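Diphosphomevalonate decarboxylase, putative (Trypanosoma brucei, PDB 2HKE) probably catalyses the ATP-dependent decarboxylation of (R)-5-diphosphomevalonate to isopentenyl diphosphate, a step of the mevalonate pathway that supplies precursors for isoprenoids and sterols. Local coordinates at residues 325-330 with 357-362; 185-190 with 297-302; 133-138 with 168-173. The protein carries 1 engineered substitution. All coordinates share one frame; numbering follows the deposited sequence.

Contact 1 (325-330 with 357-362)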
loop_
_atom_site.group_PDB
_atom_site.type_symbol
_atom_site.label_atom_id
_atom_site.label_comp_id
_atom_site.label_asym_id
_atom_site.label_seq_id
_atom_site.Cartn_x
_atom_site.Cartn_y
_atom_site.Cartn_z
ATOM N N PHE A 325 -11.961 -3.727 -15.585
ATOM C CA PHE A 325 -11.676 -4.702 -14.526
ATOM C C PHE A 325 -10.283 -5.268 -14.740
ATOM O O PHE A 325 -9.948 -5.709 -15.849
ATOM C CB PHE A 325 -12.639 -5.865 -14.593
ATOM C CG PHE A 325 -13.959 -5.649 -13.980
ATOM C CD1 PHE A 325 -14.662 -4.484 -14.190
ATOM C CD2 PHE A 325 -14.558 -6.647 -13.260
ATOM C CE1 PHE A 325 -15.890 -4.314 -13.697
ATOM C CE2 PHE A 325 -15.803 -6.479 -12.729
ATOM C CZ PHE A 325 -16.466 -5.292 -12.941
ATOM N N PHE A 326 -9.483 -5.305 -13.686
ATOM C CA PHE A 326 -8.175 -5.894 -13.733
ATOM C C PHE A 326 -8.098 -6.943 -12.623
ATOM O O PHE A 326 -7.758 -6.625 -11.491
ATOM C CB PHE A 326 -7.127 -4.807 -13.586
ATOM C CG PHE A 326 -7.053 -3.914 -14.761
ATOM C CD1 PHE A 326 -7.827 -2.788 -14.828
ATOM C CD2 PHE A 326 -6.268 -4.235 -15.855
ATOM C CE1 PHE A 326 -7.783 -1.961 -15.981
ATOM C CE2 PHE A 326 -6.241 -3.393 -17.012
ATOM C CZ PHE A 326 -6.990 -2.291 -17.053
ATOM N N PHE A 327 -8.488 -8.167 -12.932
ATOM C CA PHE A 327 -8.589 -9.215 -11.935
ATOM C C PHE A 327 -7.383 -10.149 -12.045
ATOM O O PHE A 327 -7.119 -10.669 -13.101
ATOM C CB PHE A 327 -9.871 -10.027 -12.121
ATOM C CG PHE A 327 -11.091 -9.477 -11.369
ATOM C CD1 PHE A 327 -11.375 -8.131 -11.388
ATOM C CD2 PHE A 327 -11.917 -10.326 -10.655
ATOM C CE1 PHE A 327 -12.478 -7.647 -10.711
ATOM C CE2 PHE A 327 -13.041 -9.850 -10.012
ATOM C CZ PHE A 327 -13.309 -8.526 -10.041
ATOM N N GLY A 328 -6.668 -10.351 -10.958
ATOM C CA GLY A 328 -5.612 -11.375 -10.909
ATOM C C GLY A 328 -6.209 -12.768 -11.126
ATOM O O GLY A 328 -5.546 -13.657 -11.675
ATOM N N ASP A 329 -7.453 -12.968 -10.673
ATOM C CA ASP A 329 -8.119 -14.278 -10.693
ATOM C C ASP A 329 -9.191 -14.334 -11.802
ATOM O O ASP A 329 -10.309 -13.877 -11.652
ATOM C CB ASP A 329 -8.685 -14.513 -9.269
ATOM C CG ASP A 329 -9.231 -15.880 -9.024
ATOM O OD1 ASP A 329 -9.622 -16.619 -9.966
ATOM O OD2 ASP A 329 -9.307 -16.245 -7.803
ATOM N N ARG A 330 -8.876 -14.934 -12.958
ATOM C CA ARG A 330 -9.758 -14.983 -14.118
ATOM C C ARG A 330 -11.031 -15.763 -13.810
ATOM O O ARG A 330 -12.109 -15.371 -14.303
ATOM C CB ARG A 330 -9.035 -15.608 -15.313
ATOM N N GLU A 357 -12.968 4.270 -12.259
ATOM C CA GLU A 357 -11.903 4.430 -13.234
ATOM C C GLU A 357 -11.379 3.033 -13.587
ATOM O O GLU A 357 -11.013 2.765 -14.716
ATOM C CB GLU A 357 -10.805 5.304 -12.690
ATOM C CG GLU A 357 -11.230 6.677 -12.299
ATOM C CD GLU A 357 -11.889 7.402 -13.477
ATOM O OE1 GLU A 357 -11.146 7.749 -14.432
ATOM O OE2 GLU A 357 -13.133 7.558 -13.453
ATOM N N MET A 358 -11.359 2.143 -12.599
ATOM C CA MET A 358 -10.996 0.760 -12.813
ATOM C C MET A 358 -11.332 0.026 -11.547
ATOM O O MET A 358 -11.538 0.641 -10.510
ATOM C CB MET A 358 -9.502 0.593 -13.106
ATOM C CG MET A 358 -8.631 0.360 -11.915
ATOM S SD MET A 358 -6.934 -0.004 -12.441
ATOM C CE MET A 358 -6.720 1.611 -13.035
ATOM N N LEU A 359 -11.397 -1.282 -11.653
ATOM C CA LEU A 359 -11.611 -2.157 -10.500
ATOM C C LEU A 359 -10.578 -3.259 -10.501
ATOM O O LEU A 359 -10.577 -4.099 -11.407
ATOM C CB LEU A 359 -12.998 -2.785 -10.538
ATOM C CG LEU A 359 -13.357 -3.704 -9.375
ATOM C CD1 LEU A 359 -13.377 -2.924 -8.061
ATOM C CD2 LEU A 359 -14.701 -4.374 -9.609
ATOM N N LEU A 360 -9.708 -3.229 -9.492
ATOM C CA LEU A 360 -8.579 -4.150 -9.370
ATOM C C LEU A 360 -9.001 -5.244 -8.433
ATOM O O LEU A 360 -9.693 -4.950 -7.493
ATOM C CB LEU A 360 -7.400 -3.417 -8.743
ATOM C CG LEU A 360 -6.106 -4.152 -8.469
ATOM C CD1 LEU A 360 -5.537 -4.865 -9.756
ATOM C CD2 LEU A 360 -5.113 -3.184 -7.879
ATOM N N GLN A 361 -8.650 -6.491 -8.719
ATOM C CA GLN A 361 -8.798 -7.562 -7.731
ATOM C C GLN A 361 -7.478 -8.258 -7.538
ATOM O O GLN A 361 -6.754 -8.477 -8.490
ATOM C CB GLN A 361 -9.930 -8.527 -8.111
ATOM C CG GLN A 361 -10.037 -9.818 -7.254
ATOM C CD GLN A 361 -9.083 -10.903 -7.684
ATOM O OE1 GLN A 361 -8.759 -11.009 -8.855
ATOM N NE2 GLN A 361 -8.645 -11.751 -6.728
ATOM N N SER A 362 -7.169 -8.580 -6.282
ATOM C CA SER A 362 -5.962 -9.324 -5.936
ATOM C C SER A 362 -6.226 -10.279 -4.794
ATOM O O SER A 362 -7.013 -9.993 -3.898
ATOM C CB SER A 362 -4.837 -8.335 -5.568
ATOM O OG SER A 362 -3.712 -8.948 -4.966
HETATM O O HOH W 1 -7.823 -14.713 -6.094
#
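Three backbone hydrogen bonds join the parallel strands: F326 N gives to L359 O (2.8 Å, nearly straight at 172°), Q361 N to F326 O, and G328 N to Q361 O. The Q361 side chain then carries the pairing past the end of strand 325-327. With CG anti to its backbone N and the chain bent at chi2 (-82°), its OE1 takes D329 N on an in-plane lone pair at 3.0 Å. A water accepts weakly from Q361 NE2 and donates to D329 OD2, which also forms a salt bridge with K304, while D329 OD1 caps the helix by accepting from L332 N. The F327-Q361 pairing brings Q361 CB over the centre of the F327 ring, 3.5 Å from the centroid, a CH-pi contact. On that sheet face L359 CD2 sits above the F325 ring, offset toward its rim. On the other face M358 SD approaches the F326 ring obliquely, 3.8 Å from F326 CD1, a Met-aromatic contact. The strands belong to the beta-alpha-beta unit 325-327, 330-338 and 358-363; L333 and V336 of its helix and V311 of helix 307-317 pack on the F325, L359 and F327 face, and strand 183-189 flanks 358-363.

Contact 2 (185-190 with 297-302)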
loop_
_atom_site.group_PDB
_atom_site.type_symbol
_atom_site.label_atom_id
_atom_site.label_comp_id
_atom_site.label_asym_id
_atom_site.label_seq_id
_atom_site.Cartn_x
_atom_site.Cartn_y
_atom_site.Cartn_z
ATOM N N VAL A 185 -8.728 -8.852 -1.950
ATOM C CA VAL A 185 -8.641 -7.390 -1.898
ATOM C C VAL A 185 -9.090 -6.818 -3.235
ATOM O O VAL A 185 -8.714 -7.343 -4.306
ATOM C CB VAL A 185 -7.198 -6.930 -1.673
ATOM C CG1 VAL A 185 -7.120 -5.381 -1.600
ATOM C CG2 VAL A 185 -6.627 -7.575 -0.410
ATOM N N MET A 186 -9.869 -5.744 -3.196
ATOM C CA MET A 186 -10.148 -5.011 -4.429
ATOM C C MET A 186 -9.811 -3.571 -4.245
ATOM O O MET A 186 -9.639 -3.104 -3.132
ATOM C CB MET A 186 -11.582 -5.223 -4.879
ATOM C CG MET A 186 -11.968 -6.670 -5.215
ATOM S SD MET A 186 -13.653 -6.809 -5.845
ATOM C CE MET A 186 -14.693 -6.587 -4.395
ATOM N N CYS A 187 -9.626 -2.863 -5.347
ATOM C CA CYS A 187 -9.502 -1.414 -5.294
ATOM C C CYS A 187 -10.447 -0.836 -6.373
ATOM O O CYS A 187 -10.263 -1.080 -7.558
ATOM C CB CYS A 187 -8.101 -0.988 -5.517
ATOM S SG CYS A 187 -7.905 0.798 -5.317
ATOM N N ALA A 188 -11.458 -0.113 -5.920
ATOM C CA ALA A 188 -12.327 0.666 -6.786
ATOM C C ALA A 188 -11.703 2.060 -6.929
ATOM O O ALA A 188 -11.704 2.887 -5.984
ATOM C CB ALA A 188 -13.746 0.717 -6.222
ATOM N N VAL A 189 -11.045 2.259 -8.063
ATOM C CA VAL A 189 -10.399 3.497 -8.362
ATOM C C VAL A 189 -11.391 4.587 -8.717
ATOM O O VAL A 189 -12.214 4.418 -9.608
ATOM C CB VAL A 189 -9.300 3.297 -9.431
ATOM C CG1 VAL A 189 -8.582 4.569 -9.722
ATOM C CG2 VAL A 189 -8.355 2.206 -8.927
ATOM N N LEU A 190 -11.277 5.700 -7.989
ATOM C CA LEU A 190 -12.129 6.859 -8.127
ATOM C C LEU A 190 -11.326 8.100 -8.515
ATOM O O LEU A 190 -10.122 8.186 -8.256
ATOM C CB LEU A 190 -12.923 7.091 -6.841
ATOM C CG LEU A 190 -13.806 5.929 -6.375
ATOM C CD1 LEU A 190 -14.249 6.062 -4.911
ATOM C CD2 LEU A 190 -14.988 5.781 -7.336
ATOM N N ASN A 297 -9.520 6.574 -3.595
ATOM C CA ASN A 297 -9.794 5.187 -4.022
ATOM C C ASN A 297 -10.274 4.373 -2.840
ATOM O O ASN A 297 -9.775 4.552 -1.719
ATOM C CB ASN A 297 -8.549 4.503 -4.573
ATOM C CG ASN A 297 -7.970 5.165 -5.796
ATOM O OD1 ASN A 297 -8.660 5.804 -6.568
ATOM N ND2 ASN A 297 -6.658 4.966 -5.991
ATOM N N CYS A 298 -11.209 3.483 -3.102
ATOM C CA CYS A 298 -11.775 2.637 -2.102
ATOM C C CYS A 298 -11.221 1.213 -2.235
ATOM O O CYS A 298 -11.545 0.446 -3.189
ATOM C CB CYS A 298 -13.267 2.615 -2.248
ATOM S SG CYS A 298 -14.134 1.738 -0.922
ATOM N N PHE A 299 -10.424 0.839 -1.251
ATOM C CA PHE A 299 -9.965 -0.544 -1.154
ATOM C C PHE A 299 -11.082 -1.307 -0.494
ATOM O O PHE A 299 -11.871 -0.722 0.283
ATOM C CB PHE A 299 -8.686 -0.602 -0.364
ATOM C CG PHE A 299 -7.482 -0.261 -1.181
ATOM C CD1 PHE A 299 -7.118 1.062 -1.380
ATOM C CD2 PHE A 299 -6.763 -1.273 -1.812
ATOM C CE1 PHE A 299 -5.992 1.362 -2.187
ATOM C CE2 PHE A 299 -5.633 -1.003 -2.597
ATOM C CZ PHE A 299 -5.252 0.331 -2.763
ATOM N N LEU A 300 -11.236 -2.573 -0.855
ATOM C CA LEU A 300 -12.310 -3.384 -0.308
ATOM C C LEU A 300 -11.715 -4.698 0.077
ATOM O O LEU A 300 -10.848 -5.202 -0.651
ATOM C CB LEU A 300 -13.377 -3.641 -1.370
ATOM C CG LEU A 300 -14.107 -2.406 -1.834
ATOM C CD1 LEU A 300 -14.729 -2.668 -3.202
ATOM C CD2 LEU A 300 -15.181 -1.961 -0.782
ATOM N N PHE A 301 -12.181 -5.249 1.174
ATOM C CA PHE A 301 -11.816 -6.603 1.557
ATOM C C PHE A 301 -13.086 -7.428 1.575
ATOM O O PHE A 301 -14.137 -6.968 2.064
ATOM C CB PHE A 301 -11.213 -6.626 2.940
ATOM C CG PHE A 301 -10.031 -5.733 3.103
ATOM C CD1 PHE A 301 -8.876 -5.937 2.355
ATOM C CD2 PHE A 301 -10.062 -4.686 3.988
ATOM C CE1 PHE A 301 -7.768 -5.102 2.503
ATOM C CE2 PHE A 301 -8.938 -3.837 4.132
ATOM C CZ PHE A 301 -7.791 -4.071 3.387
ATOM N N VAL A 302 -12.987 -8.662 1.102
ATOM C CA VAL A 302 -14.150 -9.522 0.990
ATOM C C VAL A 302 -13.645 -10.947 0.891
ATOM O O VAL A 302 -12.546 -11.166 0.397
ATOM C CB VAL A 302 -14.968 -9.149 -0.285
ATOM C CG1 VAL A 302 -14.147 -9.371 -1.561
ATOM C CG2 VAL A 302 -16.311 -9.912 -0.342
#
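C187 lays its sulfur over one face of the F299 ring, with SG 3.7 Å from the centroid and 14° off the ring normal, a sulfur-aromatic contact displaced toward the rim. SG reaches that place because it stands anti to the backbone N (chi1 -175°), and C187 CB follows over the same face as a CH-pi donor. V185 uses its two methyls separately: CG1 meets the edge of F299, and CG2 lies in the plane of the F301 ring, 3.9 Å from F301 CD1, with the two side chains alongside each other. F240 packs edge-to-face with F301. C187, F299, V185 and F301 share one face of an antiparallel pair whose short axes run 152° apart, inside the five-stranded mixed sheet of the C-terminal, GHMP-type domain; strand 183-189 lies between 298-303 and 358-363. C187 and F299 form a non-hydrogen-bonded pair, flanked by one hydrogen-bonded pair on each side. M186 and L300 exchange bonds of 2.8 Å in both directions between backbone N and O, but M186 N lies in the plane of the L300 carbonyl whereas L300 N stands above that of M186. A188 and C298 make the other reciprocal pair. On the opposite face M186, bent at chi3, puts CE against L300 CD1 and V302 CG1, and helix 307-317 packs here through L307, V311 and L314. Beyond the last bridge the N297 amide takes over: OD1 accepts from L190 N at 3.0 Å, the donor lying above its carbonyl plane, and ND2 donates to A110 O.

Contact 3 (133-138 with 168-173)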
loop_
_atom_site.group_PDB
_atom_site.type_symbol
_atom_site.label_atom_id
_atom_site.label_comp_id
_atom_site.label_asym_id
_atom_site.label_seq_id
_atom_site.Cartn_x
_atom_site.Cartn_y
_atom_site.Cartn_z
ATOM N N THR A 133 24.412 -5.910 4.278
ATOM C CA THR A 133 23.831 -6.660 5.364
ATOM C C THR A 133 22.486 -6.121 5.871
ATOM O O THR A 133 21.843 -6.720 6.760
ATOM C CB THR A 133 24.809 -6.677 6.547
ATOM O OG1 THR A 133 25.159 -5.331 6.911
ATOM C CG2 THR A 133 26.054 -7.470 6.134
ATOM N N THR A 134 22.077 -4.971 5.369
ATOM C CA THR A 134 20.807 -4.413 5.829
ATOM C C THR A 134 19.637 -5.191 5.213
ATOM O O THR A 134 19.771 -5.792 4.171
ATOM C CB THR A 134 20.733 -2.886 5.573
ATOM O OG1 THR A 134 19.491 -2.396 6.083
ATOM C CG2 THR A 134 20.782 -2.583 4.119
ATOM N N ASN A 135 18.487 -5.198 5.887
ATOM C CA ASN A 135 17.363 -5.922 5.348
ATOM C C ASN A 135 16.495 -5.034 4.449
ATOM O O ASN A 135 16.519 -3.796 4.555
ATOM C CB ASN A 135 16.544 -6.612 6.441
ATOM C CG ASN A 135 15.951 -5.633 7.424
ATOM O OD1 ASN A 135 14.983 -4.916 7.128
ATOM N ND2 ASN A 135 16.553 -5.584 8.609
ATOM N N VAL A 136 15.764 -5.687 3.557
ATOM C CA VAL A 136 15.007 -4.994 2.563
ATOM C C VAL A 136 14.059 -4.007 3.238
ATOM O O VAL A 136 13.910 -2.866 2.748
ATOM C CB VAL A 136 14.228 -5.970 1.646
ATOM C CG1 VAL A 136 13.149 -5.200 0.810
ATOM C CG2 VAL A 136 15.218 -6.731 0.745
ATOM N N SER A 137 13.385 -4.477 4.282
ATOM C CA SER A 137 12.370 -3.652 4.942
ATOM C C SER A 137 12.955 -2.339 5.509
ATOM O O SER A 137 12.413 -1.244 5.260
ATOM C CB SER A 137 11.622 -4.468 5.986
ATOM O OG SER A 137 10.679 -3.689 6.664
ATOM N N MET A 138 14.070 -2.417 6.259
ATOM C CA MET A 138 14.649 -1.217 6.848
ATOM C C MET A 138 15.231 -0.241 5.861
ATOM O O MET A 138 15.147 0.967 6.081
ATOM C CB MET A 138 15.686 -1.579 7.916
ATOM C CG MET A 138 15.005 -2.223 9.132
ATOM S SD MET A 138 16.235 -2.629 10.429
ATOM C CE MET A 138 17.416 -1.329 10.079
ATOM N N ASP A 168 15.349 -1.034 15.387
ATOM C CA ASP A 168 14.227 -1.930 15.615
ATOM C C ASP A 168 12.920 -1.472 14.926
ATOM O O ASP A 168 11.841 -1.970 15.210
ATOM C CB ASP A 168 13.990 -2.134 17.106
ATOM C CG ASP A 168 13.609 -0.865 17.833
ATOM O OD1 ASP A 168 13.743 0.239 17.269
ATOM O OD2 ASP A 168 13.194 -0.974 19.017
ATOM N N CYS A 169 13.031 -0.502 14.040
ATOM C CA CYS A 169 11.869 0.001 13.323
ATOM C C CYS A 169 11.790 -0.730 11.963
ATOM O O CYS A 169 12.486 -0.386 10.985
ATOM C CB CYS A 169 11.990 1.512 13.163
ATOM S SG CYS A 169 10.610 2.316 12.401
ATOM N N VAL A 170 10.965 -1.764 11.915
ATOM C CA VAL A 170 11.059 -2.728 10.835
ATOM C C VAL A 170 9.761 -3.486 10.686
ATOM O O VAL A 170 9.011 -3.603 11.640
ATOM C CB VAL A 170 12.222 -3.702 11.131
ATOM C CG1 VAL A 170 11.862 -4.556 12.355
ATOM C CG2 VAL A 170 12.602 -4.565 9.867
ATOM N N ALA A 171 9.504 -4.017 9.483
ATOM C CA ALA A 171 8.305 -4.776 9.241
ATOM C C ALA A 171 8.615 -6.236 9.500
ATOM O O ALA A 171 9.753 -6.670 9.276
ATOM C CB ALA A 171 7.782 -4.630 7.821
ATOM N N THR A 172 7.613 -6.958 9.987
ATOM C CA THR A 172 7.718 -8.400 10.113
ATOM C C THR A 172 6.454 -9.062 9.577
ATOM O O THR A 172 5.360 -8.473 9.592
ATOM C CB THR A 172 7.926 -8.812 11.573
ATOM O OG1 THR A 172 6.880 -8.285 12.372
ATOM C CG2 THR A 172 9.201 -8.272 12.111
ATOM N N GLN A 173 6.605 -10.251 9.018
ATOM C CA GLN A 173 5.462 -10.964 8.474
ATOM C C GLN A 173 4.680 -11.524 9.633
ATOM O O GLN A 173 5.229 -12.200 10.498
ATOM C CB GLN A 173 5.903 -12.092 7.526
ATOM C CG GLN A 173 4.759 -12.766 6.889
ATOM C CD GLN A 173 5.248 -13.835 5.980
ATOM O OE1 GLN A 173 5.733 -14.855 6.472
ATOM N NE2 GLN A 173 5.221 -13.585 4.665
#
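The first turn of helix 136-143 comes up against strand 170-175 of the N-terminal domain's mixed sheet, with S137 opposite A171 and M138 opposite V170 at CA separations of 6.0 and 5.6 Å. S137 supplies the hydrogen bond between the segments: its OG, anti to the backbone N (chi1 178°), accepts from A171 N at 3.1 Å, with an angle of 153° at the hydrogen. The A171 methyl lies beside it, with A171 CB 3.3 Å from S137 OG. N135 is the N-cap. Its CG stands in the crowded position between N and the carbonyl carbon (chi1 62°), which brings OD1 to M138 N at 2.8 Å, the donor above the amide plane. N135 ND2 makes a weak bond to M138 SD. V170 CG2, anti to its backbone N, wedges among N135, S137 and M138; it touches N135 OD1 and presses on M138 CG at 3.4 Å, tighter than usual carbon contact. M138 CG also rests on C169 O, which accepts from R141 of the same helix. Backbone bonds of V170 to N159 and T172 to I157 pair the strand with 155-159. Because S137 OG bonds to C148 O as well as to A171 N, this buried hydroxyl ties the helix both to the strand and to the segment after the helix, while the N-cap satisfies an amide at the helix start.

Overall arrangement
Contact 3 comes first along the chain, in the N-terminal domain, followed by contact 2 and then contact 1, both in the C-terminal domain. Contacts 1 and 2 are neighbours, their centres 10 Å apart: strands 183-189 and 358-363 lie side by side in one five-stranded sheet, joined by probable hydrogen bonds from E357 N to V189 O and from S362 N to V185 O. Contact 3 lies across the chain's centre, about 30 Å from contact 1 and 27 Å from contact 2 between centres. Contacts 1 and 2 thus build one continuous C-terminal sheet, while contact 3 belongs to the separate N-terminal sheet; the short link between strands 170-175 and 183-189 carries the chain from one to the other.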